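Polymerase nucleotidyl transferase domain-containing protein (Archaeoglobus fulgidus, PDB 1YLQ) probably acts as a nucleotidyltransferase, moving a nucleotidyl group from a nucleoside triphosphate to an acceptor. Local coordinates at residues Glu9-Asp14 / Leu54-Lys59; Glu19-Gly24 / Arg87-Leu92; Asp37-Ile42 / Pro68-Ile73. All coordinates share one frame; numbering follows the deposited sequence.

Helix 3-14 supplies the first half of contact 1, strand 19-23 that of contact 2 and strand 38-43 that of contact 3. Helix 50-63 then returns to helix 3-14 and closes contact 1 (9-14/54-59). Strand 69-74 next pairs with strand 38-43 in contact 3 (37-42/68-73), and strand 90-91 comes back to strand 19-23 in contact 2 (19-24/87-92). Contact 3 is thus nested inside contact 2, while contact 1 crosses both. Contacts 2 and 3 share one mixed sheet, joined where Tyr-21 and Tyr-23 pair with Ala-41 and Asp-39. Contact 1 ties together the helices whose Thr-11 and Phe-56 pack on Ile-42.

Contact 1 of 3, residues Glu9-Asp14 / Leu54-Lys59; sequences EITKKD and LEFFGK
Asp-14 OD2 is the polar focus between helices 3-14 and 50-63. It forms a salt bridge with Lys-59 NZ at 3.2 Å and lies only 2.6 Å from Glu-55 OE1, a spacing at which a shared proton is possible; the two acids meet tip to tip with carboxylate planes 34° apart. The Lys-59 chain, bent at its last two torsions, folds its NZ back to Glu-55 OE2 (2.8 Å), one helical turn earlier, and so completes a salt-bridge network of three residues. An alanine at Glu-55 would remove this carboxylate and would probably leave the Lys-59 ammonium less firmly placed against Asp-14. The same Asp-14 OD2 meets the Phe-56 ring at its edge, 3.4 Å from CD1, and Thr-11 OG1 lies in the ring plane 3.4 Å from CZ. Segments 9-14 and 54-59 run nearly antiparallel, at 155°, in helices that cover one face of an alpha/beta sheet. Phe-56 CG is anti to the backbone N (chi1 -177°), which carries the ring between the helices; Ile-10 CG2 packs more loosely, 4.4 Å from Phe-56 CE1. In the second shell Arg-52 forms a salt bridge with Asp-14 OD1, Thr-11 OG1 is hydrogen-bonded to Ile-7 O, and Ile-42 and Ile-73 of the sheet touch Phe-56.

Contact 2 of 3, residues Glu19-Gly24 / Arg87-Leu92; sequences EIYLYG and RKYRRL
Strand 19-23 pairs antiparallel with the short strand 90-91, an outermost strand of the mixed sheet within this chain, close to the chain's C terminus, and runs into Gly-24, the N-cap position of helix 25-28. The Gly-Ser that follows the strand is consistent with the hG[GS] start of the sequence motif of the nucleotidyltransferase superfamily. Leu-22 and Arg-90 form a hydrogen-bonded pair, with Leu-22 N 2.8 Å from Arg-90 O and Arg-90 N 2.9 Å from Leu-22 O. A third, almost straight bond joins Leu-92 N to Ile-20 O (2.7 Å, 178° at the hydrogen). On the face with Leu-22, Ile-20 CG2 lies alongside Leu-92 and comes 3.8 Å from its CD2; Tyr-31 of the second subunit packs on Leu-22, Arg-90 and Leu-92. Tyr-21 and Arg-91, a non-hydrogen-bonded pair, occupy the other face. The Tyr-21 ring meets Tyr-89 obliquely, planes at 90° and CD1 3.6 Å from CD1 of Tyr-89, while Trp-79 stacks on Tyr-21 and meets Tyr-89 edge-to-face. Tyr-89 reaches this place with CG in the crowded position between backbone N and carbonyl carbon (chi1 59°). The aliphatic part of Arg-91 runs alongside Tyr-21, its CG 3.7 Å from Tyr-21 CE1. Beyond a bend at chi3, Arg-91 NH1 comes 3.4 Å from Glu-19 OE2, a salt bridge of charge alone, since the oxygen stands well out of the guanidinium plane.

Contact 3 of 3, residues Asp37-Ile42 / Pro68-Ile73; sequences DIDVAI and PFEFHI
Val-40, Ile-38 and Ile-42 bury most surface here, all on the face of the sheet that helices 3-14 and 50-63 cover. Val-40, in the middle, spans two phenyl rings: CG2 comes 3.8 Å from Phe-69 CD1, and CB 3.9 Å from CD1 of Phe-71, whose ring lies alongside. Ile-38 extends beside Phe-69, its CD1 3.6 Å from Phe-69 CE1. Ile-42 CD1 touches both Phe-71 CD1 and Ile-73 CD1, 4.0 Å from each. At the end of the strand that starts with Ile-38, the second subunit approaches: Ile-38 packs on its own copy there, and Asp-37 OD2 is hydrogen-bonded to Met-4 N of that subunit.

The backbones run parallel, 22° apart, bonded from Glu-70 N to Ile-38 O, Val-40 N to Glu-70 O, His-72 N to Val-40 O and Ile-42 N to His-72 O, with a weaker bond from Ile-38 N to Pro-68 O. The other face is polar. Glu-70 OE2 accepts a bent hydrogen bond from His-72 NE2 (2.8 Å, 132° at the hydrogen) through its anti lone pair, which would restrain the imidazole's rotation. Asp-39 OD1 then meets the ring at its edge, 3.0 Å from His-72 CE1. It also lies close to Glu-70 OE2, so the two carboxylates may raise each other's pKa, an effect the His-72 bond to Glu-70 would partly offset. A sulfate, probably from the crystallisation liquor, lies near Asp-39 and Glu-70. Strands 38-43 and 69-74 are the two strands of a beta-alpha-beta crossover through helix 50-63, and Asp-37, Ile-38 and Asp-39 fit the [DE]h[DE] motif of nucleotidyltransferases, whose acids bind divalent metal in relatives.

Contact 1 of 3, residues Glu9-Asp14 / Leu54-Lys59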
loop_
_atom_site.group_PDB
_atom_site.type_symbol
_atom_site.label_atom_id
_atom_site.label_comp_id
_atom_site.label_asym_id
_atom_site.label_seq_id
_atom_site.Cartn_x
_atom_site.Cartn_y
_atom_site.Cartn_z
ATOM N N GLU A 9 -15.602 0.595 1.260
ATOM C CA GLU A 9 -16.961 0.596 0.696
ATOM C C GLU A 9 -17.579 -0.776 0.475
ATOM O O GLU A 9 -18.701 -1.006 0.913
ATOM C CB GLU A 9 -17.079 1.504 -0.513
ATOM C CG GLU A 9 -17.114 2.966 -0.051
ATOM C CD GLU A 9 -17.934 3.177 1.258
ATOM O OE1 GLU A 9 -19.193 3.301 1.203
ATOM O OE2 GLU A 9 -17.323 3.226 2.351
ATOM N N ILE A 10 -16.834 -1.675 -0.160
ATOM C CA ILE A 10 -17.214 -3.078 -0.318
ATOM C C ILE A 10 -17.494 -3.705 1.056
ATOM O O ILE A 10 -18.468 -4.428 1.228
ATOM C CB ILE A 10 -16.079 -3.863 -1.050
ATOM C CG1 ILE A 10 -15.981 -3.376 -2.502
ATOM C CG2 ILE A 10 -16.265 -5.418 -0.923
ATOM C CD1 ILE A 10 -14.606 -3.573 -3.151
ATOM N N THR A 11 -16.640 -3.417 2.031
ATOM C CA THR A 11 -16.713 -4.089 3.327
ATOM C C THR A 11 -18.021 -3.656 4.007
ATOM O O THR A 11 -18.856 -4.497 4.404
ATOM C CB THR A 11 -15.506 -3.709 4.221
ATOM O OG1 THR A 11 -14.310 -4.227 3.641
ATOM C CG2 THR A 11 -15.673 -4.213 5.696
ATOM N N LYS A 12 -18.214 -2.349 4.088
ATOM C CA LYS A 12 -19.347 -1.817 4.830
ATOM C C LYS A 12 -20.709 -2.102 4.148
ATOM O O LYS A 12 -21.750 -2.124 4.822
ATOM C CB LYS A 12 -19.154 -0.324 5.078
ATOM C CG LYS A 12 -18.167 0.052 6.208
ATOM C CD LYS A 12 -17.984 -1.045 7.286
ATOM C CE LYS A 12 -18.027 -0.445 8.700
ATOM N NZ LYS A 12 -18.012 1.041 8.679
ATOM N N LYS A 13 -20.683 -2.355 2.832
ATOM C CA LYS A 13 -21.877 -2.775 2.084
ATOM C C LYS A 13 -22.360 -4.169 2.498
ATOM O O LYS A 13 -23.566 -4.449 2.553
ATOM C CB LYS A 13 -21.596 -2.768 0.590
ATOM C CG LYS A 13 -22.849 -2.915 -0.214
ATOM C CD LYS A 13 -22.638 -3.018 -1.718
ATOM C CE LYS A 13 -23.993 -3.456 -2.310
ATOM N NZ LYS A 13 -23.904 -3.819 -3.750
ATOM N N ASP A 14 -21.405 -5.043 2.737
ATOM C CA ASP A 14 -21.673 -6.431 3.139
ATOM C C ASP A 14 -21.837 -6.555 4.669
ATOM O O ASP A 14 -22.851 -7.058 5.199
ATOM C CB ASP A 14 -20.525 -7.328 2.626
ATOM C CG ASP A 14 -20.864 -8.814 2.711
ATOM O OD1 ASP A 14 -21.666 -9.226 3.607
ATOM O OD2 ASP A 14 -20.330 -9.560 1.876
ATOM N N LEU A 54 -16.287 -16.979 3.779
ATOM C CA LEU A 54 -15.867 -17.462 2.442
ATOM C C LEU A 54 -16.404 -16.547 1.319
ATOM O O LEU A 54 -15.680 -16.176 0.386
ATOM C CB LEU A 54 -16.307 -18.939 2.231
ATOM C CG LEU A 54 -16.139 -19.486 0.803
ATOM C CD1 LEU A 54 -14.669 -19.512 0.406
ATOM C CD2 LEU A 54 -16.775 -20.873 0.591
ATOM N N GLU A 55 -17.694 -16.245 1.405
ATOM C CA GLU A 55 -18.421 -15.323 0.521
ATOM C C GLU A 55 -17.686 -13.968 0.438
ATOM O O GLU A 55 -17.415 -13.440 -0.645
ATOM C CB GLU A 55 -19.798 -15.127 1.190
ATOM C CG GLU A 55 -20.760 -14.133 0.613
ATOM C CD GLU A 55 -20.433 -12.670 0.892
ATOM O OE1 GLU A 55 -20.446 -12.192 2.058
ATOM O OE2 GLU A 55 -20.205 -11.987 -0.117
ATOM N N PHE A 56 -17.381 -13.402 1.607
ATOM C CA PHE A 56 -16.795 -12.067 1.661
ATOM C C PHE A 56 -15.369 -12.105 1.106
ATOM O O PHE A 56 -14.936 -11.243 0.291
ATOM C CB PHE A 56 -16.811 -11.514 3.075
ATOM C CG PHE A 56 -16.272 -10.095 3.150
ATOM C CD1 PHE A 56 -17.072 -9.012 2.772
ATOM C CD2 PHE A 56 -14.980 -9.869 3.540
ATOM C CE1 PHE A 56 -16.568 -7.706 2.784
ATOM C CE2 PHE A 56 -14.456 -8.592 3.567
ATOM C CZ PHE A 56 -15.270 -7.498 3.207
ATOM N N PHE A 57 -14.626 -13.101 1.557
ATOM C CA PHE A 57 -13.258 -13.261 1.066
ATOM C C PHE A 57 -13.191 -13.399 -0.451
ATOM O O PHE A 57 -12.315 -12.778 -1.084
ATOM C CB PHE A 57 -12.506 -14.395 1.768
ATOM C CG PHE A 57 -11.093 -14.581 1.294
ATOM C CD1 PHE A 57 -10.031 -13.881 1.921
ATOM C CD2 PHE A 57 -10.783 -15.521 0.324
ATOM C CE1 PHE A 57 -8.693 -14.106 1.540
ATOM C CE2 PHE A 57 -9.433 -15.725 -0.090
ATOM C CZ PHE A 57 -8.401 -15.024 0.513
ATOM N N GLY A 58 -14.093 -14.190 -1.039
ATOM C CA GLY A 58 -14.117 -14.372 -2.474
ATOM C C GLY A 58 -14.388 -13.047 -3.191
ATOM O O GLY A 58 -13.708 -12.693 -4.162
ATOM N N LYS A 59 -15.385 -12.320 -2.694
ATOM C CA LYS A 59 -15.737 -10.975 -3.203
ATOM C C LYS A 59 -14.544 -9.998 -3.174
ATOM O O LYS A 59 -14.218 -9.359 -4.186
ATOM C CB LYS A 59 -16.849 -10.370 -2.340
ATOM C CG LYS A 59 -17.986 -9.756 -3.135
ATOM C CD LYS A 59 -18.683 -8.664 -2.351
ATOM C CE LYS A 59 -19.371 -9.182 -1.106
ATOM N NZ LYS A 59 -20.835 -9.534 -1.326
#

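Contact 2 of 3, residues Glu19-Gly24 / Arg87-Leu92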
loop_
_atom_site.group_PDB
_atom_site.type_symbol
_atom_site.label_atom_id
_atom_site.label_comp_id
_atom_site.label_asym_id
_atom_site.label_seq_id
_atom_site.Cartn_x
_atom_site.Cartn_y
_atom_site.Cartn_z
ATOM N N GLU A 19 -14.839 -3.755 11.315
ATOM C CA GLU A 19 -13.768 -2.819 11.547
ATOM C C GLU A 19 -12.586 -3.223 10.715
ATOM O O GLU A 19 -12.392 -4.420 10.445
ATOM C CB GLU A 19 -13.394 -2.734 13.019
ATOM C CG GLU A 19 -14.508 -2.091 13.896
ATOM C CD GLU A 19 -14.518 -0.531 13.875
ATOM O OE1 GLU A 19 -14.250 0.155 12.831
ATOM O OE2 GLU A 19 -14.844 0.021 14.940
ATOM N N ILE A 20 -11.859 -2.222 10.220
ATOM C CA ILE A 20 -10.738 -2.520 9.337
ATOM C C ILE A 20 -9.469 -1.982 9.941
ATOM O O ILE A 20 -9.399 -0.803 10.310
ATOM C CB ILE A 20 -10.955 -1.936 7.887
ATOM C CG1 ILE A 20 -12.260 -2.476 7.298
ATOM C CG2 ILE A 20 -9.699 -2.213 7.002
ATOM C CD1 ILE A 20 -12.866 -1.537 6.230
ATOM N N TYR A 21 -8.467 -2.848 9.989
ATOM C CA TYR A 21 -7.160 -2.466 10.487
ATOM C C TYR A 21 -6.081 -2.717 9.445
ATOM O O TYR A 21 -6.087 -3.780 8.798
ATOM C CB TYR A 21 -6.854 -3.359 11.686
ATOM C CG TYR A 21 -7.891 -3.284 12.760
ATOM C CD1 TYR A 21 -7.826 -2.306 13.736
ATOM C CD2 TYR A 21 -8.950 -4.205 12.802
ATOM C CE1 TYR A 21 -8.763 -2.238 14.761
ATOM C CE2 TYR A 21 -9.946 -4.113 13.799
ATOM C CZ TYR A 21 -9.808 -3.146 14.791
ATOM O OH TYR A 21 -10.755 -3.043 15.792
ATOM N N LEU A 22 -5.111 -1.799 9.354
ATOM C CA LEU A 22 -3.980 -1.896 8.407
ATOM C C LEU A 22 -2.682 -2.231 9.144
ATOM O O LEU A 22 -2.403 -1.687 10.205
ATOM C CB LEU A 22 -3.818 -0.568 7.624
ATOM C CG LEU A 22 -5.004 -0.123 6.734
ATOM C CD1 LEU A 22 -4.623 1.180 5.886
ATOM C CD2 LEU A 22 -5.419 -1.286 5.783
ATOM N N TYR A 23 -1.911 -3.173 8.622
ATOM C CA TYR A 23 -0.553 -3.387 9.091
ATOM C C TYR A 23 0.275 -3.872 7.899
ATOM O O TYR A 23 -0.036 -3.526 6.735
ATOM C CB TYR A 23 -0.515 -4.311 10.339
ATOM C CG TYR A 23 -1.275 -5.611 10.204
ATOM C CD1 TYR A 23 -2.669 -5.593 10.230
ATOM C CD2 TYR A 23 -0.607 -6.873 10.130
ATOM C CE1 TYR A 23 -3.405 -6.750 10.118
ATOM C CE2 TYR A 23 -1.388 -8.109 9.999
ATOM C CZ TYR A 23 -2.786 -7.973 10.013
ATOM O OH TYR A 23 -3.682 -9.005 9.941
ATOM N N GLY A 24 1.369 -4.566 8.164
ATOM C CA GLY A 24 2.305 -4.975 7.096
ATOM C C GLY A 24 3.451 -3.955 6.976
ATOM O O GLY A 24 3.567 -3.062 7.808
ATOM N N ARG A 87 3.293 -5.704 15.315
ATOM C CA ARG A 87 4.067 -4.660 15.994
ATOM C C ARG A 87 3.224 -3.405 16.218
ATOM O O ARG A 87 3.220 -2.827 17.311
ATOM C CB ARG A 87 5.346 -4.311 15.201
ATOM C CG ARG A 87 5.904 -2.905 15.526
ATOM C CD ARG A 87 7.436 -2.701 15.313
ATOM N NE ARG A 87 7.855 -2.917 13.923
ATOM C CZ ARG A 87 8.463 -4.023 13.487
ATOM N NH1 ARG A 87 8.749 -5.018 14.336
ATOM N NH2 ARG A 87 8.788 -4.140 12.204
ATOM N N LYS A 88 2.472 -3.035 15.182
ATOM C CA LYS A 88 1.787 -1.770 15.086
ATOM C C LYS A 88 0.680 -1.974 14.052
ATOM O O LYS A 88 0.914 -2.551 12.989
ATOM C CB LYS A 88 2.780 -0.723 14.551
ATOM C CG LYS A 88 2.355 0.717 14.598
ATOM C CD LYS A 88 3.624 1.634 14.644
ATOM C CE LYS A 88 3.420 3.017 14.018
ATOM N NZ LYS A 88 4.652 3.914 14.244
ATOM N N TYR A 89 -0.509 -1.482 14.345
ATOM C CA TYR A 89 -1.554 -1.435 13.311
ATOM C C TYR A 89 -2.233 -0.084 13.376
ATOM O O TYR A 89 -2.109 0.629 14.397
ATOM C CB TYR A 89 -2.606 -2.557 13.508
ATOM C CG TYR A 89 -3.321 -2.541 14.825
ATOM C CD1 TYR A 89 -4.464 -1.776 15.019
ATOM C CD2 TYR A 89 -2.837 -3.311 15.914
ATOM C CE1 TYR A 89 -5.136 -1.773 16.275
ATOM C CE2 TYR A 89 -3.483 -3.311 17.157
ATOM C CZ TYR A 89 -4.620 -2.542 17.340
ATOM O OH TYR A 89 -5.200 -2.578 18.577
ATOM N N ARG A 90 -3.004 0.233 12.332
ATOM C CA ARG A 90 -3.852 1.440 12.326
ATOM C C ARG A 90 -5.283 1.109 11.910
ATOM O O ARG A 90 -5.516 0.492 10.852
ATOM C CB ARG A 90 -3.276 2.455 11.335
ATOM C CG ARG A 90 -4.139 3.687 11.179
ATOM C CD ARG A 90 -3.903 4.773 12.240
ATOM N NE ARG A 90 -4.976 5.773 12.196
ATOM C CZ ARG A 90 -4.979 6.937 12.856
ATOM N NH1 ARG A 90 -3.956 7.292 13.636
ATOM N NH2 ARG A 90 -6.024 7.757 12.740
ATOM N N ARG A 91 -6.248 1.524 12.719
ATOM C CA ARG A 91 -7.661 1.403 12.348
ATOM C C ARG A 91 -7.953 2.308 11.148
ATOM O O ARG A 91 -7.570 3.497 11.142
ATOM C CB ARG A 91 -8.581 1.752 13.532
ATOM C CG ARG A 91 -9.929 1.046 13.469
ATOM C CD ARG A 91 -10.704 1.186 14.763
ATOM N NE ARG A 91 -11.266 2.527 14.907
ATOM C CZ ARG A 91 -12.182 2.874 15.814
ATOM N NH1 ARG A 91 -12.661 1.970 16.672
ATOM N NH2 ARG A 91 -12.621 4.132 15.865
ATOM N N LEU A 92 -8.589 1.739 10.122
ATOM C CA LEU A 92 -8.890 2.481 8.891
ATOM C C LEU A 92 -10.174 3.282 9.012
ATOM O O LEU A 92 -11.300 2.758 8.964
ATOM C CB LEU A 92 -8.865 1.596 7.625
ATOM C CG LEU A 92 -9.353 2.163 6.265
ATOM C CD1 LEU A 92 -8.493 3.322 5.709
ATOM C CD2 LEU A 92 -9.550 1.078 5.195
#

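Contact 3 of 3, residues Asp37-Ile42 / Pro68-Ile73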
loop_
_atom_site.group_PDB
_atom_site.type_symbol
_atom_site.label_atom_id
_atom_site.label_comp_id
_atom_site.label_asym_id
_atom_site.label_seq_id
_atom_site.Cartn_x
_atom_site.Cartn_y
_atom_site.Cartn_z
ATOM N N ASP A 37 3.079 -6.034 1.934
ATOM C CA ASP A 37 3.124 -4.556 1.791
ATOM C C ASP A 37 2.063 -3.864 2.661
ATOM O O ASP A 37 2.381 -2.964 3.444
ATOM C CB ASP A 37 2.943 -4.114 0.340
ATOM C CG ASP A 37 4.099 -4.596 -0.604
ATOM O OD1 ASP A 37 5.201 -4.910 -0.143
ATOM O OD2 ASP A 37 3.875 -4.669 -1.823
ATOM N N ILE A 38 0.800 -4.263 2.485
ATOM C CA ILE A 38 -0.286 -3.814 3.341
ATOM C C ILE A 38 -1.067 -5.094 3.714
ATOM O O ILE A 38 -1.573 -5.830 2.834
ATOM C CB ILE A 38 -1.197 -2.760 2.663
ATOM C CG1 ILE A 38 -0.383 -1.531 2.220
ATOM C CG2 ILE A 38 -2.380 -2.344 3.609
ATOM C CD1 ILE A 38 -1.196 -0.569 1.286
ATOM N N ASP A 39 -1.083 -5.410 4.999
ATOM C CA ASP A 39 -2.086 -6.382 5.520
ATOM C C ASP A 39 -3.355 -5.616 5.887
ATOM O O ASP A 39 -3.291 -4.489 6.397
ATOM C CB ASP A 39 -1.556 -7.111 6.724
ATOM C CG ASP A 39 -0.403 -8.011 6.375
ATOM O OD1 ASP A 39 -0.653 -9.045 5.705
ATOM O OD2 ASP A 39 0.761 -7.633 6.694
ATOM N N VAL A 40 -4.494 -6.211 5.573
ATOM C CA VAL A 40 -5.812 -5.619 5.860
ATOM C C VAL A 40 -6.608 -6.632 6.659
ATOM O O VAL A 40 -7.016 -7.669 6.137
ATOM C CB VAL A 40 -6.583 -5.322 4.588
ATOM C CG1 VAL A 40 -7.859 -4.502 4.915
ATOM C CG2 VAL A 40 -5.744 -4.513 3.593
ATOM N N ALA A 41 -6.839 -6.346 7.925
ATOM C CA ALA A 41 -7.688 -7.245 8.731
ATOM C C ALA A 41 -9.100 -6.643 8.740
ATOM O O ALA A 41 -9.277 -5.463 9.046
ATOM C CB ALA A 41 -7.129 -7.394 10.106
ATOM N N ILE A 42 -10.083 -7.437 8.327
ATOM C CA ILE A 42 -11.468 -7.023 8.332
ATOM C C ILE A 42 -12.189 -7.894 9.362
ATOM O O ILE A 42 -12.249 -9.109 9.223
ATOM C CB ILE A 42 -12.066 -7.142 6.922
ATOM C CG1 ILE A 42 -11.162 -6.360 5.930
ATOM C CG2 ILE A 42 -13.624 -6.653 6.922
ATOM C CD1 ILE A 42 -11.540 -6.486 4.511
ATOM N N PRO A 68 -1.157 -5.370 -3.830
ATOM C CA PRO A 68 -0.282 -5.365 -2.642
ATOM C C PRO A 68 -0.984 -5.688 -1.321
ATOM O O PRO A 68 -0.282 -5.897 -0.334
ATOM C CB PRO A 68 0.265 -3.926 -2.605
ATOM C CG PRO A 68 -0.787 -3.130 -3.233
ATOM C CD PRO A 68 -1.382 -3.998 -4.324
ATOM N N PHE A 69 -2.328 -5.732 -1.313
ATOM C CA PHE A 69 -3.147 -6.099 -0.113
ATOM C C PHE A 69 -3.182 -7.592 0.224
ATOM O O PHE A 69 -3.350 -8.432 -0.651
ATOM C CB PHE A 69 -4.601 -5.573 -0.241
ATOM C CG PHE A 69 -4.692 -4.083 -0.540
ATOM C CD1 PHE A 69 -4.326 -3.150 0.393
ATOM C CD2 PHE A 69 -5.129 -3.639 -1.777
ATOM C CE1 PHE A 69 -4.405 -1.757 0.082
ATOM C CE2 PHE A 69 -5.195 -2.269 -2.096
ATOM C CZ PHE A 69 -4.854 -1.339 -1.167
ATOM N N GLU A 70 -3.008 -7.930 1.485
ATOM C CA GLU A 70 -3.211 -9.305 1.950
ATOM C C GLU A 70 -4.371 -9.173 2.910
ATOM O O GLU A 70 -4.267 -8.434 3.857
ATOM C CB GLU A 70 -1.927 -9.880 2.622
ATOM C CG GLU A 70 -2.101 -11.316 3.217
ATOM C CD GLU A 70 -0.794 -11.951 3.752
ATOM O OE1 GLU A 70 0.181 -12.102 2.979
ATOM O OE2 GLU A 70 -0.771 -12.388 4.942
ATOM N N PHE A 71 -5.501 -9.845 2.637
ATOM C CA PHE A 71 -6.722 -9.665 3.419
ATOM C C PHE A 71 -6.790 -10.784 4.462
ATOM O O PHE A 71 -6.420 -11.904 4.132
ATOM C CB PHE A 71 -7.958 -9.755 2.474
ATOM C CG PHE A 71 -8.061 -8.586 1.527
ATOM C CD1 PHE A 71 -8.563 -7.356 1.971
ATOM C CD2 PHE A 71 -7.620 -8.712 0.205
ATOM C CE1 PHE A 71 -8.638 -6.218 1.088
ATOM C CE2 PHE A 71 -7.675 -7.587 -0.692
ATOM C CZ PHE A 71 -8.201 -6.365 -0.236
ATOM N N HIS A 72 -7.270 -10.476 5.670
ATOM C CA HIS A 72 -7.446 -11.429 6.755
ATOM C C HIS A 72 -8.847 -11.140 7.252
ATOM O O HIS A 72 -9.133 -10.027 7.693
ATOM C CB HIS A 72 -6.394 -11.203 7.859
ATOM C CG HIS A 72 -4.991 -11.351 7.341
ATOM N ND1 HIS A 72 -4.218 -10.284 6.936
ATOM C CD2 HIS A 72 -4.255 -12.454 7.106
ATOM C CE1 HIS A 72 -3.042 -10.721 6.535
ATOM N NE2 HIS A 72 -3.057 -12.039 6.588
ATOM N N ILE A 73 -9.723 -12.115 7.101
ATOM C CA ILE A 73 -11.155 -11.951 7.397
ATOM C C ILE A 73 -11.317 -12.644 8.703
ATOM O O ILE A 73 -11.146 -13.870 8.790
ATOM C CB ILE A 73 -11.986 -12.640 6.278
ATOM C CG1 ILE A 73 -11.522 -12.128 4.860
ATOM C CG2 ILE A 73 -13.516 -12.473 6.538
ATOM C CD1 ILE A 73 -11.408 -10.465 4.779
#